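Local coordinates for iron-containing alcohol dehydrogenase (PDB 3JZD), which probably reduces maleylacetate to 3-oxoadipate with NADH or NADPH, as a homodimeric member of the iron-containing alcohol dehydrogenase family, at residues Met195-Glu198 against Gly199-Leu203; Leu347-Ala350 against Ala351-Val355; Glu291-Ala294 against Ala295-Leu298. All blocks are in the same frame, centred on the assembly; numbering follows the deposited sequence. Where two conformers were deposited one is given.

Contact 1 (Met195-Glu198 against Gly199-Leu203); sequences MAEE and GIRAL
The guanidinium of Arg201 lies back over the preceding turn of its helix, with the carbonyl oxygen Glu197 O beneath the centre of one face, 3.7 Å from its plane. Two carboxylates meet its edge. Glu198 OE1 takes Arg201 NE at 3.3 Å, almost in the guanidinium plane, and a weak bond from Arg201 NH2 as well; Glu197 OE2 receives a weak bond from Arg201 NH1 at 3.4 Å. Neither carboxylate is coplanar with the guanidinium, the planes standing 51° apart for Glu197 and 54° for Glu198. A sharp bend at chi3 (-26°) brings the group within range of both acids. These i to i+3 and i to i+4 pairs form a salt-bridge network along helix 190-212 in the helical C-terminal part of this dehydrogenase. The network reaches beyond the helix, each acid having a partner of its own there: Glu197 is also salt-bridged to Arg282 and Arg285, and Glu198 OE2 is hydrogen-bonded to Tyr225. Beneath it run ordinary helical backbone bonds, such as Ala202 N to Glu198 O at 2.9 Å. Ile200 lays CG1 3.3 Å from Ala196 O while its branched side chain packs on Ile283 and Ala286, and the small Ala196 lies against Val233 of helix 217-236.

Contact 2 (Leu347-Ala350 against Ala351-Val355); sequences LLQA and AYEGV
Among side chains, the strong polar link is Gln349 NE2 to Glu353 OE2, 2.8 Å long and nearly straight at 165°, one turn apart on helix 341-353. Glu353 OE2 lies in the amide plane of Gln349, while NE2 meets it from above the carboxylate plane, the two planes being 76° apart. A bend at chi2 turns the amide toward Glu353. Its other bonds go to Arg345, through OE1, and to Glu318, through NE2.

Backbone bonds close the helix. Ala351 N to Leu347 O (3.0 Å) and Glu353 N to Gln349 O (3.0 Å) are regular; then Gly354, with a phi of 75°, turns the chain, and Val355 N reaches back to Ala350 O at 3.2 Å. This is a Schellman motif with glycine at C-prime, a backbone shape that glycine adopts without side-chain strain.

Apolar contact is slight here: Ala350 CB and Val355 CB stand 4.5 Å apart across the Schellman turn, while Leu347 and Leu348 turn to neighbouring helices, including 257-272 and 321-328.

With Glu318 and Glu353 both drawn to one amide nitrogen, both N-H groups of Gln349 probably serve acids, so a neutral amide probably eases the approach of two negative groups.

Contact 3 (Glu291-Ala294 against Ala295-Leu298); sequences EQSA and AATL
Thr297 OG1 sits between two oxygen acceptors, Ser293 O at 2.8 Å and the side-chain oxygen Gln292 OE1, also at 2.8 Å. The hydroxyl is placed there by its torsion, OG1 lying anti to the carbonyl carbon (chi1 -57°), which turns it back toward the start of the helix. Gln292 arrives from the loop with an extended chain and crosses the threonine at about a right angle, its amide oxygen leading. The same Ser293 carbonyl also accepts Thr297 N at 3.1 Å, so the backbone N-H and the hydroxyl of one residue both lie close to a single oxygen.

Ser293 supplies the second polar group. Its OG accepts Ala296 N at 3.0 Å, the bond being fairly straight at 158°, and OG is also hydrogen-bonded to Asp358 O at the C-terminal end of the chain. A short hydroxyl suits the N-cap, since OG can bend back to the amide of Ala296, three residues on. The alanines Ala294, Ala295 and Ala296 keep the first turn slim; Ala296 CB comes within 3.2 Å of Ser293 OG, and Ala295 and Ala296 lie against Pro357 and Arg356 of the tail. Leu298 N bonds to Ala294 O at 2.9 Å, while the leucine side chain reaches into the core against Ile283, Leu265 and Leu173.

The bond from Ala296 N to Ser293 OG is that of a helix N-cap, Ser293 standing just before helix 294-304 where the loop after helix 277-287 ends.

All three contacts are local turns within the helical C-terminal part, but they differ in place. Contact 1 is mid-helix and mostly buried, about 14 Å from the chain's centre to its own, and relies on charges; contact 2 ends a helix and contact 3 starts one, both partly buried with centres at about 22 Å. The ends rely more on backbone bonds, with a Schellman glycine in one and a serine cap in the other, together with the amide–carboxylate bond of contact 2. Helix 277-287 joins contacts 1 and 3, whose nearest atoms are about 5 Å apart, while helix 257-272 meets contacts 2 and 3.

Contact 1 (Met195-Glu198 against Gly199-Leu203)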
loop_
_atom_site.group_PDB
_atom_site.type_symbol
_atom_site.label_atom_id
_atom_site.label_comp_id
_atom_site.label_asym_id
_atom_site.label_seq_id
_atom_site.Cartn_x
_atom_site.Cartn_y
_atom_site.Cartn_z
HETATM N N MSE A 195 -2.728 -4.692 5.491
HETATM C CA MSE A 195 -1.502 -4.216 6.088
HETATM C C MSE A 195 -1.623 -4.273 7.624
HETATM O O MSE A 195 -0.619 -4.556 8.308
HETATM C CB MSE A 195 -1.162 -2.812 5.596
HETATM C CG MSE A 195 -1.049 -2.712 4.069
HETATM SE SE MSE A 195 -0.581 -0.883 3.600
HETATM C CE MSE A 195 1.194 -0.889 4.270
ATOM N N ALA A 196 -2.833 -4.043 8.154
ATOM C CA ALA A 196 -3.070 -4.111 9.607
ATOM C C ALA A 196 -2.700 -5.477 10.147
ATOM O O ALA A 196 -1.925 -5.618 11.078
ATOM C CB ALA A 196 -4.519 -3.824 9.912
ATOM N N GLU A 197 -3.254 -6.501 9.537
ATOM C CA GLU A 197 -3.008 -7.827 9.994
ATOM C C GLU A 197 -1.554 -8.260 9.870
ATOM O O GLU A 197 -1.040 -8.932 10.765
ATOM C CB GLU A 197 -3.938 -8.793 9.290
ATOM C CG GLU A 197 -3.879 -10.110 9.889
ATOM C CD GLU A 197 -4.954 -11.066 9.390
ATOM O OE1 GLU A 197 -5.917 -10.649 8.632
ATOM O OE2 GLU A 197 -4.809 -12.235 9.829
ATOM N N GLU A 198 -0.910 -7.928 8.749
ATOM C CA GLU A 198 0.526 -8.193 8.555
ATOM C C GLU A 198 1.407 -7.441 9.595
ATOM O O GLU A 198 2.425 -7.958 10.117
ATOM C CB GLU A 198 0.918 -7.759 7.136
ATOM C CG GLU A 198 2.370 -7.794 6.828
ATOM C CD GLU A 198 2.894 -9.199 6.611
ATOM O OE1 GLU A 198 2.201 -10.177 6.985
ATOM O OE2 GLU A 198 4.002 -9.299 6.024
ATOM N N GLY A 199 1.043 -6.212 9.857
ATOM C CA GLY A 199 1.751 -5.436 10.889
ATOM C C GLY A 199 1.654 -6.111 12.262
ATOM O O GLY A 199 2.661 -6.240 12.983
ATOM N N ILE A 200 0.455 -6.583 12.611
ATOM C CA ILE A 200 0.282 -7.224 13.890
ATOM C C ILE A 200 1.137 -8.491 13.915
ATOM O O ILE A 200 1.796 -8.771 14.901
ATOM C CB ILE A 200 -1.229 -7.509 14.249
ATOM C CG1 ILE A 200 -2.019 -6.179 14.324
ATOM C CG2 ILE A 200 -1.341 -8.242 15.597
ATOM C CD1 ILE A 200 -3.541 -6.320 14.597
ATOM N N ARG A 201 1.152 -9.230 12.811
ATOM C CA ARG A 201 1.861 -10.485 12.754
ATOM C C ARG A 201 3.351 -10.260 12.937
ATOM O O ARG A 201 4.006 -10.993 13.670
ATOM C CB ARG A 201 1.617 -11.159 11.413
ATOM C CG ARG A 201 1.557 -12.629 11.433
ATOM C CD ARG A 201 1.460 -13.260 10.014
ATOM N NE ARG A 201 0.848 -12.404 8.969
ATOM C CZ ARG A 201 -0.466 -12.172 8.776
ATOM N NH1 ARG A 201 -1.415 -12.699 9.598
ATOM N NH2 ARG A 201 -0.822 -11.355 7.761
ATOM N N ALA A 202 3.878 -9.241 12.265
ATOM C CA ALA A 202 5.298 -8.921 12.332
ATOM C C ALA A 202 5.728 -8.553 13.772
ATOM O O ALA A 202 6.735 -9.033 14.279
ATOM C CB ALA A 202 5.647 -7.801 11.344
ATOM N N LEU A 203 4.968 -7.695 14.407
ATOM C CA LEU A 203 5.269 -7.282 15.792
ATOM C C LEU A 203 5.056 -8.396 16.805
ATOM O O LEU A 203 5.849 -8.600 17.699
ATOM C CB LEU A 203 4.460 -6.049 16.160
ATOM C CG LEU A 203 4.980 -4.786 15.440
ATOM C CD1 LEU A 203 3.879 -3.768 15.159
ATOM C CD2 LEU A 203 6.168 -4.174 16.186
#

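Contact 2 (Leu347-Ala350 against Ala351-Val355)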
loop_
_atom_site.group_PDB
_atom_site.type_symbol
_atom_site.label_atom_id
_atom_site.label_comp_id
_atom_site.label_asym_id
_atom_site.label_seq_id
_atom_site.Cartn_x
_atom_site.Cartn_y
_atom_site.Cartn_z
ATOM N N LEU A 347 -14.059 -0.699 32.574
ATOM C CA LEU A 347 -12.884 -0.892 31.717
ATOM C C LEU A 347 -11.714 -0.276 32.443
ATOM O O LEU A 347 -10.686 -0.893 32.597
ATOM C CB LEU A 347 -13.059 -0.184 30.361
ATOM C CG LEU A 347 -11.919 -0.159 29.317
ATOM C CD1 LEU A 347 -12.451 0.318 27.942
ATOM C CD2 LEU A 347 -10.673 0.720 29.803
ATOM N N LEU A 348 -11.892 0.949 32.898
ATOM C CA LEU A 348 -10.837 1.678 33.595
ATOM C C LEU A 348 -10.362 1.004 34.883
ATOM O O LEU A 348 -9.168 1.043 35.205
ATOM C CB LEU A 348 -11.336 3.091 33.897
ATOM C CG LEU A 348 -11.362 4.046 32.709
ATOM C CD1 LEU A 348 -12.136 5.291 33.029
ATOM C CD2 LEU A 348 -9.942 4.384 32.320
ATOM N N GLN A 349 -11.286 0.389 35.625
ATOM C CA GLN A 349 -10.939 -0.256 36.878
ATOM C C GLN A 349 -10.058 -1.488 36.569
ATOM O O GLN A 349 -9.057 -1.740 37.248
ATOM C CB GLN A 349 -12.184 -0.708 37.626
ATOM C CG GLN A 349 -11.895 -1.256 39.016
ATOM C CD GLN A 349 -11.391 -0.167 39.943
ATOM O OE1 GLN A 349 -11.813 0.987 39.836
ATOM N NE2 GLN A 349 -10.505 -0.515 40.844
ATOM N N ALA A 350 -10.472 -2.267 35.570
ATOM C CA ALA A 350 -9.730 -3.462 35.143
ATOM C C ALA A 350 -8.324 -3.113 34.614
ATOM O O ALA A 350 -7.363 -3.817 34.881
ATOM C CB ALA A 350 -10.542 -4.262 34.070
ATOM N N ALA A 351 -8.232 -2.037 33.866
ATOM C CA ALA A 351 -6.952 -1.526 33.354
ATOM C C ALA A 351 -6.068 -1.066 34.533
ATOM O O ALA A 351 -4.846 -1.346 34.555
ATOM C CB ALA A 351 -7.181 -0.343 32.376
ATOM N N TYR A 352 -6.697 -0.405 35.515
ATOM C CA TYR A 352 -5.996 0.081 36.728
ATOM C C TYR A 352 -5.343 -1.077 37.467
ATOM O O TYR A 352 -4.172 -1.027 37.837
ATOM C CB TYR A 352 -6.934 0.836 37.693
ATOM C CG TYR A 352 -6.224 1.248 38.960
ATOM C CD1 TYR A 352 -5.380 2.333 38.970
ATOM C CD2 TYR A 352 -6.316 0.489 40.109
ATOM C CE1 TYR A 352 -4.678 2.680 40.091
ATOM C CE2 TYR A 352 -5.615 0.841 41.247
ATOM C CZ TYR A 352 -4.806 1.930 41.226
ATOM O OH TYR A 352 -4.117 2.296 42.344
ATOM N N GLU A 353 -6.118 -2.126 37.629
ATOM C CA GLU A 353 -5.719 -3.281 38.392
ATOM C C GLU A 353 -4.898 -4.277 37.611
ATOM O O GLU A 353 -4.232 -5.067 38.200
ATOM C CB GLU A 353 -6.957 -3.967 38.974
ATOM C CG GLU A 353 -7.610 -3.153 40.124
ATOM C CD GLU A 353 -8.963 -3.689 40.549
ATOM O OE1 GLU A 353 -9.416 -4.696 39.972
ATOM O OE2 GLU A 353 -9.612 -3.089 41.442
ATOM N N GLY A 354 -4.918 -4.247 36.302
ATOM C CA GLY A 354 -4.116 -5.190 35.539
ATOM C C GLY A 354 -4.705 -6.590 35.540
ATOM O O GLY A 354 -3.979 -7.576 35.588
ATOM N N VAL A 355 -6.023 -6.654 35.490
ATOM C CA VAL A 355 -6.731 -7.913 35.397
ATOM C C VAL A 355 -6.567 -8.457 33.962
ATOM O O VAL A 355 -6.782 -7.747 32.995
ATOM C CB VAL A 355 -8.231 -7.716 35.727
ATOM C CG1 VAL A 355 -8.999 -9.075 35.701
ATOM C CG2 VAL A 355 -8.415 -7.041 37.115
#

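Contact 3 (Glu291-Ala294 against Ala295-Leu298)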
loop_
_atom_site.group_PDB
_atom_site.type_symbol
_atom_site.label_atom_id
_atom_site.label_comp_id
_atom_site.label_asym_id
_atom_site.label_seq_id
_atom_site.Cartn_x
_atom_site.Cartn_y
_atom_site.Cartn_z
ATOM N N GLU A 291 -7.505 -20.468 20.263
ATOM C CA GLU A 291 -8.839 -20.232 20.792
ATOM C C GLU A 291 -8.897 -19.095 21.812
ATOM O O GLU A 291 -9.965 -18.755 22.270
ATOM C CB GLU A 291 -9.448 -21.539 21.376
ATOM C CG GLU A 291 -9.841 -22.529 20.253
ATOM C CD GLU A 291 -10.795 -21.870 19.190
ATOM O OE1 GLU A 291 -12.000 -21.687 19.494
ATOM O OE2 GLU A 291 -10.333 -21.537 18.054
ATOM N N GLN A 292 -7.768 -18.504 22.173
ATOM C CA GLN A 292 -7.793 -17.396 23.121
ATOM C C GLN A 292 -8.395 -16.145 22.509
ATOM O O GLN A 292 -8.354 -15.942 21.288
ATOM C CB GLN A 292 -6.373 -17.044 23.539
ATOM C CG GLN A 292 -5.628 -18.135 24.325
ATOM C CD GLN A 292 -4.224 -17.694 24.694
ATOM O OE1 GLN A 292 -3.750 -16.613 24.272
ATOM N NE2 GLN A 292 -3.533 -18.533 25.449
ATOM N N SER A 293 -8.900 -15.270 23.362
ATOM C CA SER A 293 -9.359 -13.968 22.921
ATOM C C SER A 293 -8.180 -13.089 22.458
ATOM O O SER A 293 -7.054 -13.315 22.825
ATOM C CB SER A 293 -10.127 -13.252 24.043
ATOM O OG SER A 293 -9.314 -13.040 25.182
ATOM N N ALA A 294 -8.480 -12.095 21.625
ATOM C CA ALA A 294 -7.512 -11.111 21.175
ATOM C C ALA A 294 -7.006 -10.397 22.435
ATOM O O ALA A 294 -5.780 -10.305 22.690
ATOM C CB ALA A 294 -8.175 -10.122 20.215
ATOM N N ALA A 295 -7.963 -9.956 23.254
ATOM C CA ALA A 295 -7.658 -9.292 24.506
ATOM C C ALA A 295 -6.649 -10.062 25.387
ATOM O O ALA A 295 -5.627 -9.525 25.809
ATOM C CB ALA A 295 -8.937 -9.050 25.297
ATOM N N ALA A 296 -6.953 -11.312 25.707
ATOM C CA ALA A 296 -6.078 -12.073 26.594
ATOM C C ALA A 296 -4.701 -12.272 25.994
ATOM O O ALA A 296 -3.686 -12.250 26.719
ATOM C CB ALA A 296 -6.705 -13.430 26.964
ATOM N N THR A 297 -4.671 -12.487 24.676
ATOM C CA THR A 297 -3.438 -12.753 23.969
ATOM C C THR A 297 -2.509 -11.541 24.000
ATOM O O THR A 297 -1.320 -11.693 24.243
ATOM C CB THR A 297 -3.706 -13.297 22.522
ATOM O OG1 THR A 297 -4.509 -14.473 22.606
ATOM C CG2 THR A 297 -2.417 -13.655 21.796
ATOM N N LEU A 298 -3.053 -10.343 23.775
ATOM C CA LEU A 298 -2.240 -9.114 23.781
ATOM C C LEU A 298 -1.769 -8.750 25.195
ATOM O O LEU A 298 -0.669 -8.232 25.393
ATOM C CB LEU A 298 -3.024 -7.961 23.089
ATOM C CG LEU A 298 -3.096 -8.260 21.580
ATOM C CD1 LEU A 298 -4.128 -7.466 20.855
ATOM C CD2 LEU A 298 -1.639 -8.043 20.994
#